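Local coordinates for lipoprotein (Bacillus anthracis, PDB 4JG9) that is of unknown function, a putative lipoprotein that is probably tethered to the cell membrane and perhaps involved in lipid binding, at residues T37-P42 against V114-L119; S48-V53 against L154-I159; I90-L95 against L104-L109. All coordinates share one frame; numbering follows the deposited sequence.

Interaction 1: T37-P42 against V114-L119; sequences TQVNAP and VTPTPL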
# COMPACT_ATOMS: atom_id res chain seq x y z
N THR A 37 0.69 6.45 -12.94
CA THR A 37 0.84 7.85 -12.60
C THR A 37 0.15 8.13 -11.27
O THR A 37 0.36 9.18 -10.66
CB THR A 37 0.18 8.75 -13.66
OG1 THR A 37 -1.17 8.32 -13.86
CG2 THR A 37 0.93 8.69 -14.98
N GLN A 38 -0.65 7.17 -10.80
CA GLN A 38 -1.60 7.44 -9.72
C GLN A 38 -1.24 6.90 -8.34
O GLN A 38 -1.64 7.47 -7.32
CB GLN A 38 -2.97 6.92 -10.14
CG GLN A 38 -3.41 7.48 -11.50
CD GLN A 38 -3.68 8.97 -11.45
OE1 GLN A 38 -4.37 9.46 -10.57
NE2 GLN A 38 -3.08 9.71 -12.38
N VAL A 39 -0.51 5.78 -8.30
CA VAL A 39 -0.15 5.17 -7.02
C VAL A 39 1.28 4.66 -7.06
O VAL A 39 1.84 4.45 -8.14
CB VAL A 39 -1.06 3.98 -6.66
CG1 VAL A 39 -2.52 4.40 -6.64
CG2 VAL A 39 -0.84 2.83 -7.63
N ASN A 40 1.86 4.45 -5.88
CA ASN A 40 3.15 3.78 -5.77
C ASN A 40 2.97 2.27 -5.69
O ASN A 40 1.93 1.77 -5.27
CB ASN A 40 3.89 4.26 -4.52
CG ASN A 40 4.57 5.60 -4.73
OD1 ASN A 40 5.17 5.83 -5.78
ND2 ASN A 40 4.48 6.49 -3.73
N ALA A 41 4.01 1.54 -6.08
CA ALA A 41 4.01 0.10 -6.02
C ALA A 41 5.41 -0.33 -5.58
O ALA A 41 6.34 0.47 -5.63
CB ALA A 41 3.67 -0.49 -7.38
N PRO A 42 5.56 -1.57 -5.12
CA PRO A 42 6.91 -2.04 -4.77
C PRO A 42 7.82 -2.00 -6.00
O PRO A 42 7.35 -2.18 -7.12
CB PRO A 42 6.67 -3.49 -4.32
CG PRO A 42 5.25 -3.49 -3.82
CD PRO A 42 4.51 -2.54 -4.74
N VAL A 114 -4.36 -0.64 -14.31
CA VAL A 114 -2.90 -0.58 -14.26
C VAL A 114 -2.49 -0.14 -12.86
O VAL A 114 -1.34 0.24 -12.62
CB VAL A 114 -2.33 0.39 -15.32
CG1 VAL A 114 -2.60 -0.13 -16.72
CG2 VAL A 114 -2.90 1.79 -15.13
N THR A 115 -3.44 -0.19 -11.94
CA THR A 115 -3.22 0.29 -10.58
C THR A 115 -3.11 -0.88 -9.60
O THR A 115 -4.12 -1.45 -9.20
CB THR A 115 -4.37 1.18 -10.14
OG1 THR A 115 -4.67 2.11 -11.18
CG2 THR A 115 -4.00 1.93 -8.90
N PRO A 116 -1.88 -1.22 -9.19
CA PRO A 116 -1.69 -2.36 -8.28
C PRO A 116 -2.15 -2.02 -6.87
O PRO A 116 -2.19 -0.85 -6.49
CB PRO A 116 -0.18 -2.57 -8.30
CG PRO A 116 0.38 -1.22 -8.62
CD PRO A 116 -0.61 -0.59 -9.57
N THR A 117 -2.55 -3.03 -6.13
CA THR A 117 -2.99 -2.83 -4.77
C THR A 117 -2.63 -4.03 -3.93
O THR A 117 -2.50 -5.13 -4.44
CB THR A 117 -4.51 -2.59 -4.70
OG1 THR A 117 -4.88 -2.20 -3.37
CG2 THR A 117 -5.26 -3.84 -5.08
N PRO A 118 -2.44 -3.81 -2.65
CA PRO A 118 -2.20 -4.89 -1.71
C PRO A 118 -3.52 -5.44 -1.24
O PRO A 118 -4.49 -4.70 -1.19
CB PRO A 118 -1.48 -4.20 -0.56
CG PRO A 118 -1.94 -2.79 -0.62
CD PRO A 118 -2.08 -2.50 -2.08
N LEU A 119 -3.58 -6.72 -0.89
CA LEU A 119 -4.77 -7.22 -0.31
C LEU A 119 -4.53 -7.82 1.04
O LEU A 119 -5.47 -8.38 1.57
CB LEU A 119 -5.48 -8.20 -1.25
CG LEU A 119 -4.68 -9.22 -2.03
CD1 LEU A 119 -4.02 -10.23 -1.10
CD2 LEU A 119 -5.59 -9.93 -3.01
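Val39 and Ala41, in the loop near the start of the modelled chain, extended from Val39 to Ala41, make an apolar contact with Thr115 and Pro116, which lead into the short strand 117-118 at one side of a beta-sheet. It is small, burying 176 Å² over both segments, and it lies about 15 Å from the centre of the chain, where the two subunits of the assembly meet. Phi and psi of Val39 and Ala41 are those of an extended chain, so these alternate residues turn their side chains to the same flank while Asn40 between them points away. Val39 straddles the methyl of Thr115: CG2 of Val39 comes within 3.5 Å of Thr115 CG2, and Val39 CG1 stands 3.7 Å from that same Thr115 CG2. With CG2 of Thr115 anti to the backbone N and OG1 beside that N (chi1 -46°), the methyl rather than the hydroxyl is turned to Val39. The two side chains meet at about a right angle. Val39 CG2 also brushes the proline ring, 3.9 Å from Pro116 CD, and two residues further on Ala41 CB rests 3.6 Å from Pro116 CG. Proline suits this place because its rigid ring offers a hydrocarbon surface, and the single methyl of Ala41 lets the loop come close to it. Phe45 from a loop and Ile107 of strand 102-110 also pack on Pro116. Asn40 bonds across the dimer with both its backbone N, to Thr117 OG1 of the second subunit, and its side-chain ND2, to Ser148 O and Pro118 O of that subunit. Within its own chain the loop is thus held to 114-119 by dispersion and hydrophobic burial, which impose little direction, whereas the directional hydrogen bonds of Asn40 are made with the other copy.

Interaction 2: S48-V53 against L154-I159; sequences SVLKDV and LWVLNI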
# COMPACT_ATOMS: atom_id res chain seq x y z
N SER A 48 4.70 -5.56 -16.85
CA SER A 48 4.87 -6.62 -17.83
C SER A 48 4.31 -7.97 -17.37
O SER A 48 4.07 -8.83 -18.21
CB SER A 48 6.34 -6.78 -18.23
OG SER A 48 7.15 -7.09 -17.11
N VAL A 49 4.10 -8.16 -16.06
CA VAL A 49 3.50 -9.41 -15.60
C VAL A 49 2.07 -9.57 -16.11
O VAL A 49 1.53 -10.67 -16.09
CB VAL A 49 3.48 -9.57 -14.05
CG1 VAL A 49 4.89 -9.72 -13.52
CG2 VAL A 49 2.75 -8.41 -13.39
N LEU A 50 1.47 -8.47 -16.54
CA LEU A 50 0.11 -8.52 -17.09
C LEU A 50 0.06 -9.08 -18.51
O LEU A 50 -1.03 -9.39 -19.01
CB LEU A 50 -0.50 -7.12 -17.12
CG LEU A 50 -0.79 -6.44 -15.79
CD1 LEU A 50 -1.45 -5.09 -16.04
CD2 LEU A 50 -1.66 -7.33 -14.93
N LYS A 51 1.21 -9.18 -19.17
CA LYS A 51 1.26 -9.43 -20.61
C LYS A 51 0.47 -10.64 -21.14
O LYS A 51 -0.27 -10.52 -22.12
CB LYS A 51 2.72 -9.48 -21.12
CG LYS A 51 3.50 -10.70 -20.62
CD LYS A 51 4.94 -10.75 -21.13
CE LYS A 51 5.62 -12.05 -20.71
NZ LYS A 51 6.88 -12.34 -21.45
N ASP A 52 0.57 -11.77 -20.45
CA ASP A 52 -0.03 -12.99 -20.96
C ASP A 52 -1.16 -13.49 -20.09
O ASP A 52 -1.52 -14.66 -20.15
CB ASP A 52 1.04 -14.08 -21.06
CG ASP A 52 2.12 -13.74 -22.04
OD1 ASP A 52 1.80 -13.34 -23.18
OD2 ASP A 52 3.31 -13.86 -21.66
N VAL A 53 -1.73 -12.60 -19.29
CA VAL A 53 -2.76 -13.02 -18.36
C VAL A 53 -4.01 -13.41 -19.14
O VAL A 53 -4.45 -12.70 -20.04
CB VAL A 53 -3.08 -11.92 -17.32
CG1 VAL A 53 -4.36 -12.24 -16.55
CG2 VAL A 53 -1.89 -11.73 -16.38
N LEU A 154 -13.03 -9.76 -11.88
CA LEU A 154 -11.83 -10.58 -11.96
C LEU A 154 -10.60 -9.78 -11.51
O LEU A 154 -10.45 -8.58 -11.82
CB LEU A 154 -11.63 -11.11 -13.38
CG LEU A 154 -12.72 -12.05 -13.94
CD1 LEU A 154 -12.51 -12.35 -15.41
CD2 LEU A 154 -12.74 -13.35 -13.16
N TRP A 155 -9.75 -10.45 -10.74
CA TRP A 155 -8.52 -9.89 -10.21
C TRP A 155 -7.40 -10.88 -10.49
O TRP A 155 -7.58 -12.08 -10.30
CB TRP A 155 -8.63 -9.70 -8.70
CG TRP A 155 -9.58 -8.60 -8.30
CD1 TRP A 155 -10.93 -8.69 -8.19
CD2 TRP A 155 -9.23 -7.25 -7.95
NE1 TRP A 155 -11.46 -7.48 -7.80
CE2 TRP A 155 -10.43 -6.58 -7.65
CE3 TRP A 155 -8.03 -6.54 -7.87
CZ2 TRP A 155 -10.47 -5.24 -7.26
CZ3 TRP A 155 -8.06 -5.20 -7.50
CH2 TRP A 155 -9.27 -4.56 -7.20
N VAL A 156 -6.26 -10.38 -10.94
CA VAL A 156 -5.08 -11.22 -11.05
C VAL A 156 -4.23 -11.07 -9.79
O VAL A 156 -4.05 -9.96 -9.27
CB VAL A 156 -4.24 -10.91 -12.32
CG1 VAL A 156 -3.72 -9.47 -12.30
CG2 VAL A 156 -3.09 -11.92 -12.46
N LEU A 157 -3.75 -12.19 -9.28
CA LEU A 157 -2.91 -12.18 -8.09
C LEU A 157 -1.46 -12.48 -8.47
O LEU A 157 -1.13 -13.61 -8.81
CB LEU A 157 -3.41 -13.23 -7.12
CG LEU A 157 -4.43 -12.82 -6.06
CD1 LEU A 157 -5.50 -11.94 -6.64
CD2 LEU A 157 -5.05 -14.06 -5.44
N ASN A 158 -0.60 -11.47 -8.41
CA ASN A 158 0.82 -11.66 -8.72
C ASN A 158 1.60 -12.00 -7.46
O ASN A 158 1.54 -11.27 -6.47
CB ASN A 158 1.41 -10.42 -9.38
CG ASN A 158 0.64 -10.01 -10.60
OD1 ASN A 158 0.74 -10.65 -11.65
ND2 ASN A 158 -0.16 -8.95 -10.47
N ILE A 159 2.31 -13.12 -7.48
CA ILE A 159 2.91 -13.66 -6.27
C ILE A 159 4.44 -13.61 -6.35
O ILE A 159 5.04 -14.01 -7.35
CB ILE A 159 2.44 -15.11 -6.01
CG1 ILE A 159 0.91 -15.15 -5.85
CG2 ILE A 159 3.11 -15.70 -4.78
CD1 ILE A 159 0.32 -16.40 -6.47
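The end of a 3-10 segment, running through 48-50, overlaps at Leu50 a type I beta turn from Leu50 to Val53, and together they lie against one face of strand 153-161, touching Val156 and Asn158. Leu50 CD2 reaches to 4.0 Å from Val156 CG1, while Val53 CG2 approaches the other branch, 4.1 Å from Val156 CG2. Val156 CG2 stands anti to the backbone N and CG1 between N and the carbonyl carbon (chi1 62°), which spreads the two methyls toward Val53 and Leu50 respectively; a beta-branched valine also fits the strand well. Two residues further along the strand, Asn158 is met by Val49, which comes from the opposite direction, with Val49 CG2 3.5 Å from Asn158 OD1. This is an apolar touch on a polar atom bonded elsewhere: Asn158 OD1 accepts from Gln168 NE2, and Asn158 ND2 donates to Ile107 O, so both ends of the buried amide are satisfied and its rotation is fixed. Gln168 NE2 also bonds to Val49 O. Strand 153-161 lies between strands 102-110 and 164-173 in an antiparallel sheet; from the latter, Tyr165 packs on Val49 and Gln168 on Val53, while Trp55 of a loop packs on Leu154 and Val156.

Interaction 3: I90-L95 against L104-L109; sequences IMWYFL and LSIIAL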
# COMPACT_ATOMS: atom_id res chain seq x y z
N ILE A 90 -8.26 -16.99 4.28
CA ILE A 90 -8.22 -18.09 3.34
C ILE A 90 -6.92 -18.86 3.45
O ILE A 90 -5.83 -18.29 3.48
CB ILE A 90 -8.45 -17.61 1.90
CG1 ILE A 90 -9.84 -16.98 1.81
CG2 ILE A 90 -8.32 -18.77 0.92
CD1 ILE A 90 -10.24 -16.45 0.47
N MSE A 91 -7.04 -20.18 3.54
CA MSE A 91 -5.86 -21.00 3.67
C MSE A 91 -5.10 -21.09 2.35
O MSE A 91 -5.67 -21.38 1.29
CB MSE A 91 -6.24 -22.37 4.23
CG MSE A 91 -6.08 -22.45 5.76
SE MSE A 91 -4.19 -22.72 6.20
CE MSE A 91 -3.91 -23.84 4.64
N TRP A 92 -3.80 -20.80 2.41
CA TRP A 92 -2.94 -20.92 1.24
C TRP A 92 -2.09 -22.17 1.36
O TRP A 92 -1.72 -22.58 2.46
CB TRP A 92 -2.08 -19.68 1.08
CG TRP A 92 -2.82 -18.57 0.43
CD1 TRP A 92 -3.89 -17.89 0.95
CD2 TRP A 92 -2.57 -18.01 -0.86
NE1 TRP A 92 -4.32 -16.94 0.06
CE2 TRP A 92 -3.53 -16.98 -1.06
CE3 TRP A 92 -1.64 -18.26 -1.87
CZ2 TRP A 92 -3.58 -16.21 -2.22
CZ3 TRP A 92 -1.68 -17.49 -3.03
CH2 TRP A 92 -2.65 -16.48 -3.20
N TYR A 93 -1.79 -22.78 0.21
CA TYR A 93 -1.07 -24.05 0.17
C TYR A 93 0.15 -23.97 -0.73
O TYR A 93 0.05 -23.56 -1.90
CB TYR A 93 -1.99 -25.17 -0.32
CG TYR A 93 -3.19 -25.42 0.56
CD1 TYR A 93 -4.35 -24.68 0.42
CD2 TYR A 93 -3.16 -26.42 1.53
CE1 TYR A 93 -5.46 -24.93 1.22
CE2 TYR A 93 -4.26 -26.67 2.34
CZ TYR A 93 -5.41 -25.92 2.18
OH TYR A 93 -6.51 -26.15 2.98
N PHE A 94 1.30 -24.39 -0.19
CA PHE A 94 2.56 -24.34 -0.91
C PHE A 94 2.94 -25.72 -1.41
O PHE A 94 3.65 -26.46 -0.73
CB PHE A 94 3.65 -23.74 -0.02
CG PHE A 94 3.25 -22.44 0.59
CD1 PHE A 94 3.16 -21.30 -0.19
CD2 PHE A 94 2.91 -22.37 1.93
CE1 PHE A 94 2.76 -20.11 0.36
CE2 PHE A 94 2.51 -21.18 2.48
CZ PHE A 94 2.43 -20.05 1.70
N LEU A 95 2.43 -26.04 -2.60
CA LEU A 95 2.50 -27.37 -3.18
C LEU A 95 3.89 -27.68 -3.71
O LEU A 95 4.32 -28.84 -3.72
CB LEU A 95 1.48 -27.50 -4.31
CG LEU A 95 0.09 -26.94 -3.99
CD1 LEU A 95 -0.79 -26.93 -5.22
CD2 LEU A 95 -0.57 -27.76 -2.89
N LEU A 104 6.45 -13.60 1.69
CA LEU A 104 5.53 -13.76 0.56
C LEU A 104 4.82 -12.45 0.26
O LEU A 104 4.26 -11.82 1.17
CB LEU A 104 4.50 -14.84 0.87
CG LEU A 104 3.42 -15.13 -0.17
CD1 LEU A 104 3.99 -15.94 -1.31
CD2 LEU A 104 2.27 -15.87 0.48
N SER A 105 4.85 -12.04 -1.00
CA SER A 105 4.13 -10.84 -1.43
C SER A 105 3.02 -11.17 -2.43
O SER A 105 3.17 -12.03 -3.30
CB SER A 105 5.07 -9.80 -2.06
OG SER A 105 6.17 -9.49 -1.22
N ILE A 106 1.91 -10.46 -2.29
CA ILE A 106 0.83 -10.57 -3.24
C ILE A 106 0.44 -9.18 -3.71
O ILE A 106 0.05 -8.34 -2.92
CB ILE A 106 -0.41 -11.23 -2.65
CG1 ILE A 106 -0.10 -12.68 -2.29
CG2 ILE A 106 -1.55 -11.19 -3.66
CD1 ILE A 106 -1.14 -13.28 -1.39
N ILE A 107 0.54 -8.96 -5.02
CA ILE A 107 0.18 -7.69 -5.62
C ILE A 107 -0.96 -7.92 -6.61
O ILE A 107 -0.78 -8.63 -7.60
CB ILE A 107 1.36 -7.10 -6.38
CG1 ILE A 107 2.56 -6.91 -5.44
CG2 ILE A 107 0.96 -5.79 -7.05
CD1 ILE A 107 3.72 -6.18 -6.08
N ALA A 108 -2.11 -7.31 -6.35
CA ALA A 108 -3.32 -7.57 -7.13
C ALA A 108 -3.66 -6.44 -8.09
O ALA A 108 -3.40 -5.25 -7.82
CB ALA A 108 -4.49 -7.83 -6.20
N LEU A 109 -4.22 -6.81 -9.24
CA LEU A 109 -4.77 -5.82 -10.16
C LEU A 109 -6.09 -6.31 -10.70
O LEU A 109 -6.24 -7.47 -11.09
CB LEU A 109 -3.82 -5.55 -11.33
CG LEU A 109 -2.56 -4.79 -10.94
CD1 LEU A 109 -1.37 -5.73 -10.87
CD2 LEU A 109 -2.31 -3.62 -11.88
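Trp92 and Phe94, alternate residues of strand 88-94, reach Ile106 and Leu104 on the strand facing them, and in sequence Trp92 comes first. With its CG anti to the carbonyl carbon and beside the backbone N (chi1 -81°), the indole is carried out from the strand toward Ile106, whose side chain arrives from the opposite direction. The end methyl, Ile106 CD1, sits over one face of the six-membered ring in a CH-pi contact: Ile106 CD1 is 4.3 Å from the Trp92 ring centroid and 27° off the ring normal. It lies toward the rim, so Ile106 CD1 approaches Trp92 CZ2 most closely, at 3.9 Å. A broad aromatic suits this place because it can span the gap between two layers; the ethyl arm of isoleucine carries its end methyl onto the ring face, while its beta-branched carbon suits a strand. The two strands belong to different antiparallel sheets, stacked as layers with a buried interior between them; the closest CA atoms of the two segments, those of Phe94 and Leu104, are 11.1 Å apart, too far for backbone pairing. Next, the backbone of Tyr93 bonds to Ala76 on the neighbouring strand 75-78. Phe94 then points inward again, and here the leucine comes to the ring's edge, near its plane, with Phe94 CE1 4.3 Å from Leu104 CD2. Leu104 also packs on Ile159 and Val161, and Phe94 on Ile75.

Overall arrangement
From the N terminus, the loop at 37-42 meets 114-119, closing the loop of interaction 1, while 48-53, further along, waits for 154-159 and closes interaction 2. Their segments alternate, so these two loops cross. Interaction 3, closed by 90-95 and 104-109 after a short connection, is nested inside both. Strand 102-110 is common ground: Ala108 O probably bonds to Thr117 N of interaction 1, and Leu109 O to Val156 N of interaction 2, at 2.9 Å each. Interaction 3 joins this sheet to the other one, whereas interactions 1 and 2, with centres about 13 Å apart, fasten N-terminal loop segments to the sheet of strand 102-110.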